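PDB 5F7U: cycloalternan-forming enzyme, which belongs to glycoside hydrolase family 31, combining a TIM-barrel domain with several beta domains, among them a family 6 carbohydrate-binding module, and holds glycans at several sites. Local coordinates for residues T23-R28 and E34-N39; Y408-N413 and E423-D428; T907-D912 and N916-K921. The protein carries 1 engineered substitution. All coordinates share one frame; numbering follows the deposited sequence.

Contact 1: residues T23-R28 and E34-N39; sequences TERSPR and EDVILN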
loop_
_atom_site.group_PDB
_atom_site.type_symbol
_atom_site.label_atom_id
_atom_site.label_comp_id
_atom_site.label_asym_id
_atom_site.label_seq_id
_atom_site.Cartn_x
_atom_site.Cartn_y
_atom_site.Cartn_z
ATOM N N THR A 23 13.930 -22.723 -27.619
ATOM C CA THR A 23 13.893 -24.184 -27.789
ATOM C C THR A 23 12.721 -24.815 -27.036
ATOM O O THR A 23 12.816 -25.952 -26.527
ATOM C CB THR A 23 15.209 -24.830 -27.339
ATOM O OG1 THR A 23 15.509 -24.424 -25.990
ATOM C CG2 THR A 23 16.357 -24.423 -28.296
ATOM N N GLU A 24 11.607 -24.086 -27.011
ATOM C CA GLU A 24 10.390 -24.495 -26.278
ATOM C C GLU A 24 9.373 -25.156 -27.205
ATOM O O GLU A 24 9.524 -25.150 -28.437
ATOM C CB GLU A 24 9.725 -23.277 -25.638
ATOM C CG GLU A 24 10.553 -22.607 -24.548
ATOM C CD GLU A 24 9.763 -21.589 -23.730
ATOM O OE1 GLU A 24 8.502 -21.543 -23.837
ATOM O OE2 GLU A 24 10.413 -20.843 -22.962
ATOM N N ARG A 25 8.331 -25.715 -26.597
ATOM C CA ARG A 25 7.152 -26.178 -27.317
ATOM C C ARG A 25 6.110 -25.065 -27.307
ATOM O O ARG A 25 5.936 -24.387 -26.289
ATOM C CB ARG A 25 6.593 -27.406 -26.622
ATOM C CG ARG A 25 5.229 -27.852 -27.136
ATOM C CD ARG A 25 4.875 -29.181 -26.502
ATOM N NE ARG A 25 4.511 -29.042 -25.080
ATOM C CZ ARG A 25 4.925 -29.865 -24.123
ATOM N NH1 ARG A 25 4.467 -29.708 -22.892
ATOM N NH2 ARG A 25 5.805 -30.837 -24.384
ATOM N N SER A 26 5.425 -24.873 -28.425
ATOM C CA SER A 26 4.381 -23.845 -28.496
ATOM C C SER A 26 3.113 -24.426 -29.126
ATOM O O SER A 26 3.205 -25.007 -30.215
ATOM C CB SER A 26 4.870 -22.619 -29.277
ATOM O OG SER A 26 3.852 -21.616 -29.301
ATOM N N PRO A 27 1.950 -24.336 -28.454
ATOM C CA PRO A 27 1.795 -23.862 -27.070
ATOM C C PRO A 27 2.476 -24.777 -26.067
ATOM O O PRO A 27 2.644 -25.971 -26.327
ATOM C CB PRO A 27 0.283 -23.931 -26.830
ATOM C CG PRO A 27 -0.345 -24.382 -28.108
ATOM C CD PRO A 27 0.736 -25.007 -28.945
ATOM N N ARG A 28 2.836 -24.239 -24.900
ATOM C CA ARG A 28 3.440 -25.073 -23.850
ATOM C C ARG A 28 2.506 -26.220 -23.442
ATOM O O ARG A 28 2.950 -27.356 -23.297
ATOM C CB ARG A 28 3.802 -24.213 -22.629
ATOM C CG ARG A 28 5.005 -23.306 -22.897
ATOM C CD ARG A 28 5.259 -22.420 -21.685
ATOM N NE ARG A 28 6.369 -21.495 -21.918
ATOM C CZ ARG A 28 6.561 -20.350 -21.261
ATOM N NH1 ARG A 28 5.690 -19.930 -20.327
ATOM N NH2 ARG A 28 7.640 -19.612 -21.550
ATOM N N GLU A 34 -5.251 -27.140 -31.382
ATOM C CA GLU A 34 -4.082 -26.251 -31.475
ATOM C C GLU A 34 -2.891 -26.939 -32.125
ATOM O O GLU A 34 -2.457 -28.008 -31.696
ATOM C CB GLU A 34 -3.681 -25.692 -30.098
ATOM C CG GLU A 34 -4.789 -24.867 -29.460
ATOM C CD GLU A 34 -4.385 -24.235 -28.140
ATOM O OE1 GLU A 34 -3.546 -24.822 -27.413
ATOM O OE2 GLU A 34 -4.949 -23.167 -27.803
ATOM N N ASP A 35 -2.357 -26.306 -33.162
ATOM C CA ASP A 35 -1.147 -26.795 -33.800
ATOM C C ASP A 35 0.054 -26.727 -32.845
ATOM O O ASP A 35 0.282 -25.702 -32.207
ATOM C CB ASP A 35 -0.867 -26.000 -35.075
ATOM C CG ASP A 35 0.341 -26.508 -35.797
ATOM O OD1 ASP A 35 0.392 -27.738 -36.028
ATOM O OD2 ASP A 35 1.230 -25.696 -36.138
ATOM N N VAL A 36 0.798 -27.831 -32.742
ATOM C CA VAL A 36 1.895 -27.956 -31.771
ATOM C C VAL A 36 3.223 -27.909 -32.515
ATOM O O VAL A 36 3.500 -28.752 -33.378
ATOM C CB VAL A 36 1.785 -29.246 -30.936
ATOM C CG1 VAL A 36 2.935 -29.352 -29.921
ATOM C CG2 VAL A 36 0.428 -29.313 -30.228
ATOM N N ILE A 37 4.021 -26.894 -32.190
ATOM C CA ILE A 37 5.359 -26.720 -32.764
ATOM C C ILE A 37 6.432 -26.968 -31.719
ATOM O O ILE A 37 6.331 -26.482 -30.576
ATOM C CB ILE A 37 5.549 -25.287 -33.341
ATOM C CG1 ILE A 37 4.496 -24.983 -34.428
ATOM C CG2 ILE A 37 6.981 -25.063 -33.869
ATOM C CD1 ILE A 37 4.595 -25.839 -35.676
ATOM N N LEU A 38 7.471 -27.693 -32.124
ATOM C CA LEU A 38 8.647 -27.916 -31.283
ATOM C C LEU A 38 9.852 -27.180 -31.837
ATOM O O LEU A 38 10.261 -27.399 -32.983
ATOM C CB LEU A 38 8.957 -29.408 -31.153
ATOM C CG LEU A 38 7.815 -30.363 -30.851
ATOM C CD1 LEU A 38 8.366 -31.789 -30.897
ATOM C CD2 LEU A 38 7.186 -30.081 -29.489
ATOM N N ASN A 39 10.407 -26.303 -31.013
ATOM C CA ASN A 39 11.630 -25.582 -31.368
ATOM C C ASN A 39 12.839 -26.308 -30.802
ATOM O O ASN A 39 12.913 -26.542 -29.601
ATOM C CB ASN A 39 11.549 -24.141 -30.877
ATOM C CG ASN A 39 10.412 -23.397 -31.535
ATOM O OD1 ASN A 39 10.496 -23.077 -32.715
ATOM N ND2 ASN A 39 9.311 -23.181 -30.800
#
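Ser26 and Ile37 form the antiparallel hydrogen-bonded pair of a short beta hairpin in the N-terminal, E-set-like part of the chain. Ser26 N reaches Ile37 O at 2.8 Å, and the return bond from Ile37 N to Ser26 O is almost straight. The packed face belongs to Arg25, Val36 and Leu38. With CG anti to its backbone N (chi1 170°), Arg25 lays its methylenes alongside both neighbours: CG is 3.8 Å from Leu38 CD2 and 3.9 Å from Val36 CG1, and Phe113 adds to the cluster. A bend at chi3 then turns the buried guanidinium so that NE and NH1 grip Arg28 O side-on, in the guanidinium plane, while NH2 bonds Tyr94 OH. The other face is looser. Ser26 is exposed there, and the end of Ile37 turns from the 23-28 backbone onto Lys80 and Asp82 of strand 76-84. Beyond the strand pairing, past the cis peptide before Pro27, Pro27 CG lies 3.3 Å from Glu34 OE1, which accepts from Lys31 N. At the opposite end Glu24 O takes two bonds from Asn39, from N at 3.0 Å and from ND2 at 3.1 Å, the two donors approaching from opposite faces of its carbonyl plane.

Contact 2: residues Y408-N413 and E423-D428; sequences YYIWNN and EAFSYD. With GLC (alpha-D-glucopyranose), chain F.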
loop_
_atom_site.group_PDB
_atom_site.type_symbol
_atom_site.label_atom_id
_atom_site.label_comp_id
_atom_site.label_asym_id
_atom_site.label_seq_id
_atom_site.Cartn_x
_atom_site.Cartn_y
_atom_site.Cartn_z
ATOM N N TYR A 408 27.778 -12.575 1.463
ATOM C CA TYR A 408 26.725 -11.684 1.971
ATOM C C TYR A 408 26.379 -11.881 3.453
ATOM O O TYR A 408 25.312 -11.462 3.899
ATOM C CB TYR A 408 25.473 -11.703 1.063
ATOM C CG TYR A 408 25.794 -11.136 -0.283
ATOM C CD1 TYR A 408 25.802 -9.750 -0.480
ATOM C CD2 TYR A 408 26.153 -11.972 -1.339
ATOM C CE1 TYR A 408 26.151 -9.211 -1.699
ATOM C CE2 TYR A 408 26.511 -11.447 -2.575
ATOM C CZ TYR A 408 26.496 -10.064 -2.740
ATOM O OH TYR A 408 26.857 -9.533 -3.961
ATOM N N TYR A 409 27.267 -12.530 4.212
ATOM C CA TYR A 409 27.124 -12.515 5.662
ATOM C C TYR A 409 28.405 -12.106 6.400
ATOM O O TYR A 409 28.426 -12.088 7.633
ATOM C CB TYR A 409 26.513 -13.825 6.201
ATOM C CG TYR A 409 27.347 -15.061 5.974
ATOM C CD1 TYR A 409 28.403 -15.370 6.827
ATOM C CD2 TYR A 409 27.056 -15.942 4.921
ATOM C CE1 TYR A 409 29.180 -16.503 6.619
ATOM C CE2 TYR A 409 27.821 -17.089 4.709
ATOM C CZ TYR A 409 28.877 -17.359 5.564
ATOM O OH TYR A 409 29.649 -18.494 5.400
ATOM N N ILE A 410 29.443 -11.746 5.638
ATOM C CA ILE A 410 30.741 -11.333 6.180
ATOM C C ILE A 410 30.989 -9.894 5.731
ATOM O O ILE A 410 30.746 -9.552 4.567
ATOM C CB ILE A 410 31.873 -12.266 5.700
ATOM C CG1 ILE A 410 31.613 -13.703 6.190
ATOM C CG2 ILE A 410 33.265 -11.771 6.145
ATOM C CD1 ILE A 410 32.543 -14.758 5.591
ATOM N N TRP A 411 31.449 -9.066 6.672
ATOM C CA TRP A 411 31.800 -7.669 6.413
ATOM C C TRP A 411 32.898 -7.550 5.374
ATOM O O TRP A 411 33.866 -8.338 5.367
ATOM C CB TRP A 411 32.208 -6.964 7.719
ATOM C CG TRP A 411 31.022 -6.754 8.570
ATOM C CD1 TRP A 411 30.492 -7.638 9.478
ATOM C CD2 TRP A 411 30.141 -5.616 8.543
ATOM N NE1 TRP A 411 29.336 -7.098 10.039
ATOM C CE2 TRP A 411 29.104 -5.866 9.481
ATOM C CE3 TRP A 411 30.137 -4.396 7.826
ATOM C CZ2 TRP A 411 28.063 -4.956 9.714
ATOM C CZ3 TRP A 411 29.095 -3.483 8.069
ATOM C CH2 TRP A 411 28.076 -3.781 9.011
ATOM N N ASN A 412 32.769 -6.546 4.511
ATOM C CA ASN A 412 33.807 -6.284 3.515
ATOM C C ASN A 412 35.186 -6.114 4.164
ATOM O O ASN A 412 35.314 -5.497 5.234
ATOM C CB ASN A 412 33.461 -5.041 2.685
ATOM C CG ASN A 412 34.075 -5.082 1.308
ATOM O OD1 ASN A 412 34.708 -6.089 0.928
ATOM N ND2 ASN A 412 33.875 -4.005 0.528
ATOM N N ASN A 413 36.199 -6.699 3.519
ATOM C CA ASN A 413 37.609 -6.628 3.959
ATOM C C ASN A 413 37.946 -7.437 5.223
ATOM O O ASN A 413 39.117 -7.455 5.642
ATOM C CB ASN A 413 38.121 -5.174 4.161
ATOM C CG ASN A 413 37.930 -4.262 2.950
ATOM O OD1 ASN A 413 37.847 -3.049 3.125
ATOM N ND2 ASN A 413 37.886 -4.818 1.736
ATOM N N GLU A 423 29.586 -24.376 8.723
ATOM C CA GLU A 423 29.717 -23.989 10.132
ATOM C C GLU A 423 29.616 -22.467 10.231
ATOM O O GLU A 423 30.083 -21.744 9.341
ATOM C CB GLU A 423 31.050 -24.502 10.722
ATOM C CG GLU A 423 31.089 -26.014 10.947
ATOM C CD GLU A 423 32.495 -26.616 11.036
ATOM O OE1 GLU A 423 33.496 -25.873 11.170
ATOM O OE2 GLU A 423 32.604 -27.866 10.968
ATOM N N ALA A 424 28.977 -21.993 11.293
ATOM C CA ALA A 424 28.730 -20.560 11.470
ATOM C C ALA A 424 29.916 -19.866 12.118
ATOM O O ALA A 424 30.674 -20.492 12.880
ATOM C CB ALA A 424 27.464 -20.336 12.284
ATOM N N PHE A 425 30.090 -18.586 11.783
ATOM C CA PHE A 425 31.070 -17.716 12.431
ATOM C C PHE A 425 30.470 -16.994 13.639
ATOM O O PHE A 425 29.245 -16.782 13.716
ATOM C CB PHE A 425 31.593 -16.656 11.447
ATOM C CG PHE A 425 32.431 -17.211 10.334
ATOM C CD1 PHE A 425 31.841 -17.655 9.146
ATOM C CD2 PHE A 425 33.817 -17.285 10.462
ATOM C CE1 PHE A 425 32.622 -18.179 8.118
ATOM C CE2 PHE A 425 34.602 -17.806 9.431
ATOM C CZ PHE A 425 34.001 -18.256 8.260
ATOM N N SER A 426 31.344 -16.632 14.576
ATOM C CA SER A 426 31.037 -15.686 15.642
ATOM C C SER A 426 31.833 -14.423 15.314
ATOM O O SER A 426 32.668 -14.447 14.383
ATOM C CB SER A 426 31.452 -16.258 17.003
ATOM O OG SER A 426 30.800 -17.489 17.260
ATOM N N TYR A 427 31.575 -13.333 16.058
ATOM C CA TYR A 427 32.289 -12.056 15.861
ATOM C C TYR A 427 33.824 -12.168 16.042
ATOM O O TYR A 427 34.588 -11.578 15.264
ATOM C CB TYR A 427 31.753 -11.002 16.823
ATOM C CG TYR A 427 32.165 -9.576 16.504
ATOM C CD1 TYR A 427 31.544 -8.872 15.472
ATOM C CD2 TYR A 427 33.164 -8.923 17.248
ATOM C CE1 TYR A 427 31.901 -7.560 15.183
ATOM C CE2 TYR A 427 33.537 -7.610 16.954
ATOM C CZ TYR A 427 32.884 -6.929 15.932
ATOM O OH TYR A 427 33.223 -5.631 15.605
ATOM N N ASP A 428 34.232 -12.935 17.057
ATOM C CA ASP A 428 35.640 -13.171 17.410
ATOM C C ASP A 428 36.440 -13.911 16.350
ATOM O O ASP A 428 37.672 -13.912 16.404
ATOM C CB ASP A 428 35.742 -13.959 18.725
ATOM C CG ASP A 428 35.305 -13.151 19.931
ATOM O OD1 ASP A 428 35.081 -11.926 19.800
ATOM O OD2 ASP A 428 35.171 -13.751 21.026
HETATM C C1 GLC F . 23.478 -3.319 -5.612
HETATM C C2 GLC F . 24.147 -4.129 -6.731
HETATM C C3 GLC F . 24.531 -5.534 -6.250
HETATM C C4 GLC F . 25.345 -5.475 -4.958
HETATM C C5 GLC F . 24.529 -4.698 -3.913
HETATM C C6 GLC F . 25.173 -4.616 -2.535
HETATM O O2 GLC F . 23.252 -4.267 -7.837
HETATM O O3 GLC F . 25.275 -6.219 -7.265
HETATM O O4 GLC F . 25.617 -6.810 -4.513
HETATM O O5 GLC F . 24.264 -3.369 -4.406
HETATM O O6 GLC F . 26.323 -3.767 -2.612
HETATM O O HOH W 1 29.184 -19.561 7.822
#
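The Tyr409 ring presents its edge to Phe425, whose CD1 lies near the tyrosine ring plane and 3.8 Å from Tyr409 CE1. The two side chains cross at about a right angle. Ile410 adds a looser apolar touch to the same phenylalanine, its CD1 being 4.3 Å from Phe425 CE1. With chi1 at 64°, Tyr409 CG is tucked between N and C of its own backbone, which brings the ring across to Phe425 and its hydroxyl to a bridging water. That water donates to Tyr409 OH at 2.7 Å and to Glu423 O at 2.8 Å, joining the segments where no direct hydrogen bond does; the hydroxyl is also hydrogen-bonded to Asp474 OD2, its strongest polar partner. Both segments belong to the long loop that follows strand 396-399, the second strand of the TIM barrel, and runs on to helix 439-448. Gln470 of helix 469-481 touches Tyr409, Ile410 and Phe425 alike, and Tyr524 OH bonds Tyr409 O. One residue earlier the loop enters a glycan pocket. The edge of the Tyr408 ring faces O4 of an alpha-D-glucopyranose of chain F, with Tyr408 OH 3.0 Å from that O4. Glu405 OE1 is hydrogen-bonded to both the sugar and Tyr408 OH, and Tyr408 O accepts from Gln457 NE2, a second-shell bond to the backbone that carries the ring.

Contact 3: residues T907-D912 and N916-K921; sequences TGYYYD and NLTYVK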
loop_
_atom_site.group_PDB
_atom_site.type_symbol
_atom_site.label_atom_id
_atom_site.label_comp_id
_atom_site.label_asym_id
_atom_site.label_seq_id
_atom_site.Cartn_x
_atom_site.Cartn_y
_atom_site.Cartn_z
ATOM N N THR A 907 -1.862 24.017 34.824
ATOM C CA THR A 907 -3.088 23.849 34.052
ATOM C C THR A 907 -3.430 25.241 33.561
ATOM O O THR A 907 -2.981 26.234 34.149
ATOM C CB THR A 907 -4.281 23.357 34.896
ATOM O OG1 THR A 907 -4.542 24.292 35.950
ATOM C CG2 THR A 907 -4.018 21.982 35.499
ATOM N N GLY A 908 -4.237 25.328 32.508
ATOM C CA GLY A 908 -4.715 26.621 32.042
ATOM C C GLY A 908 -5.202 26.546 30.615
ATOM O O GLY A 908 -5.260 25.464 30.050
ATOM N N TYR A 909 -5.570 27.694 30.049
ATOM C CA TYR A 909 -5.938 27.766 28.632
ATOM C C TYR A 909 -5.388 29.004 27.939
ATOM O O TYR A 909 -5.082 29.999 28.582
ATOM C CB TYR A 909 -7.450 27.614 28.432
ATOM C CG TYR A 909 -8.283 28.845 28.712
ATOM C CD1 TYR A 909 -8.651 29.170 30.023
ATOM C CD2 TYR A 909 -8.744 29.666 27.660
ATOM C CE1 TYR A 909 -9.443 30.280 30.291
ATOM C CE2 TYR A 909 -9.537 30.792 27.922
ATOM C CZ TYR A 909 -9.876 31.091 29.237
ATOM O OH TYR A 909 -10.650 32.192 29.523
ATOM N N TYR A 910 -5.251 28.916 26.619
ATOM C CA TYR A 910 -4.692 29.988 25.801
ATOM C C TYR A 910 -5.403 29.958 24.461
ATOM O O TYR A 910 -5.754 28.879 23.979
ATOM C CB TYR A 910 -3.183 29.779 25.625
ATOM C CG TYR A 910 -2.541 30.628 24.542
ATOM C CD1 TYR A 910 -2.241 31.982 24.768
ATOM C CD2 TYR A 910 -2.231 30.081 23.289
ATOM C CE1 TYR A 910 -1.650 32.761 23.774
ATOM C CE2 TYR A 910 -1.643 30.855 22.286
ATOM C CZ TYR A 910 -1.361 32.186 22.532
ATOM O OH TYR A 910 -0.778 32.943 21.543
ATOM N N TYR A 911 -5.592 31.119 23.842
ATOM C CA TYR A 911 -6.258 31.165 22.536
ATOM C C TYR A 911 -5.320 31.674 21.452
ATOM O O TYR A 911 -4.819 32.793 21.529
ATOM C CB TYR A 911 -7.554 31.995 22.599
ATOM C CG TYR A 911 -8.359 31.930 21.321
ATOM C CD1 TYR A 911 -9.052 30.761 20.972
ATOM C CD2 TYR A 911 -8.417 33.023 20.441
ATOM C CE1 TYR A 911 -9.777 30.693 19.802
ATOM C CE2 TYR A 911 -9.149 32.951 19.253
ATOM C CZ TYR A 911 -9.824 31.785 18.949
ATOM O OH TYR A 911 -10.562 31.682 17.793
ATOM N N ASP A 912 -5.081 30.827 20.448
ATOM C CA ASP A 912 -4.264 31.154 19.288
ATOM C C ASP A 912 -5.194 31.801 18.260
ATOM O O ASP A 912 -5.967 31.109 17.604
ATOM C CB ASP A 912 -3.635 29.853 18.754
ATOM C CG ASP A 912 -2.758 30.043 17.515
ATOM O OD1 ASP A 912 -2.812 31.087 16.826
ATOM O OD2 ASP A 912 -1.986 29.092 17.233
ATOM N N ASN A 916 -7.145 29.956 15.225
ATOM C CA ASN A 916 -8.440 29.753 15.872
ATOM C C ASN A 916 -8.493 28.448 16.664
ATOM O O ASN A 916 -9.395 27.622 16.512
ATOM C CB ASN A 916 -9.586 29.888 14.858
ATOM C CG ASN A 916 -9.668 31.279 14.265
ATOM O OD1 ASN A 916 -9.793 32.278 14.993
ATOM N ND2 ASN A 916 -9.607 31.356 12.938
ATOM N N LEU A 917 -7.461 28.249 17.479
ATOM C CA LEU A 917 -7.379 27.079 18.341
ATOM C C LEU A 917 -7.328 27.493 19.795
ATOM O O LEU A 917 -6.539 28.362 20.159
ATOM C CB LEU A 917 -6.118 26.273 18.031
ATOM C CG LEU A 917 -6.021 25.627 16.643
ATOM C CD1 LEU A 917 -4.619 25.078 16.468
ATOM C CD2 LEU A 917 -7.044 24.509 16.498
ATOM N N THR A 918 -8.179 26.857 20.602
ATOM C CA THR A 918 -8.105 26.966 22.057
ATOM C C THR A 918 -7.181 25.889 22.636
ATOM O O THR A 918 -7.453 24.693 22.504
ATOM C CB THR A 918 -9.485 26.844 22.716
ATOM O OG1 THR A 918 -10.383 27.791 22.117
ATOM C CG2 THR A 918 -9.367 27.159 24.213
ATOM N N TYR A 919 -6.120 26.321 23.314
ATOM C CA TYR A 919 -5.222 25.379 23.984
ATOM C C TYR A 919 -5.728 25.167 25.400
ATOM O O TYR A 919 -6.046 26.146 26.075
ATOM C CB TYR A 919 -3.789 25.920 24.087
ATOM C CG TYR A 919 -3.009 26.195 22.801
ATOM C CD1 TYR A 919 -3.643 26.353 21.560
ATOM C CD2 TYR A 919 -1.629 26.389 22.859
ATOM C CE1 TYR A 919 -2.916 26.642 20.413
ATOM C CE2 TYR A 919 -0.896 26.694 21.718
ATOM C CZ TYR A 919 -1.545 26.819 20.504
ATOM O OH TYR A 919 -0.828 27.123 19.377
ATOM N N VAL A 920 -5.799 23.909 25.848
ATOM C CA VAL A 920 -6.183 23.598 27.243
ATOM C C VAL A 920 -5.168 22.615 27.832
ATOM O O VAL A 920 -5.020 21.499 27.324
ATOM C CB VAL A 920 -7.615 23.007 27.356
ATOM C CG1 VAL A 920 -7.978 22.720 28.816
ATOM C CG2 VAL A 920 -8.657 23.949 26.750
ATOM N N LYS A 921 -4.465 23.040 28.880
ATOM C CA LYS A 921 -3.509 22.179 29.562
ATOM C C LYS A 921 -4.157 21.527 30.775
ATOM O O LYS A 921 -4.682 22.226 31.646
ATOM C CB LYS A 921 -2.271 22.970 29.990
ATOM C CG LYS A 921 -1.177 22.126 30.635
ATOM C CD LYS A 921 0.024 22.993 30.984
ATOM C CE LYS A 921 0.873 23.329 29.767
ATOM N NZ LYS A 921 2.157 23.989 30.163
#
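Tyr910 and Tyr919 form the central hydrogen-bonded pair of an antiparallel beta hairpin, with Tyr919 N donating to Tyr910 O at 2.7 Å and Tyr910 N to Tyr919 O at 2.9 Å. On the face they share, the edge of the Tyr910 ring points at the face of Tyr919 in a T-shaped stack, planes 72° apart. The backbone of Gly908 and Lys921 is likewise doubly bonded, the bond from Gly908 N to Lys921 O being the longer at 3.3 Å. At the turn, a G1 beta bulge sets Asn916 and Leu917 together opposite Asp912; Asp912 N gives to Leu917 O, and Leu917 N returns a bond to Asp912 O. Polar side chains find partners beyond the two strands. Asp912 splits its carboxylate, OD1 accepting from Gln915 N in the turn and OD2 from Gln811 NE2. Ser880 serves both Tyr911 OH, through its O, and Thr918 OG1, through its OG. Asn916 ND2 donates to OE2 of Glu942, a magnesium-site residue. Lys921 bends at chi3 and takes NZ to Phe902 O and Ala905 O, with a cation-pi contact to the Phe902 ring. In this mixed sheet 908-912 is an outermost strand and 917-922 lies between it and 874-879, while helix 899-904 packs on Tyr910 and Tyr919.

Contacts 1 and 3 are both antiparallel hairpins held by backbone hydrogen bonds, yet they lie on opposite sides of the chain's centre, with their own centres about 77 Å apart. Contact 1 is only partly buried and has an apolar face on which the methylenes of an arginine lie. Contact 3 is buried, bonded over more residue pairs, and rich in tyrosines. Contact 2 differs from both: it has no strand pairing and little shared surface, and it joins two points of one TIM-barrel loop through buried side chains and a water. Of the three it alone includes a residue of a glycan pocket, whereas contact 3 reaches a magnesium site indirectly, through Glu942.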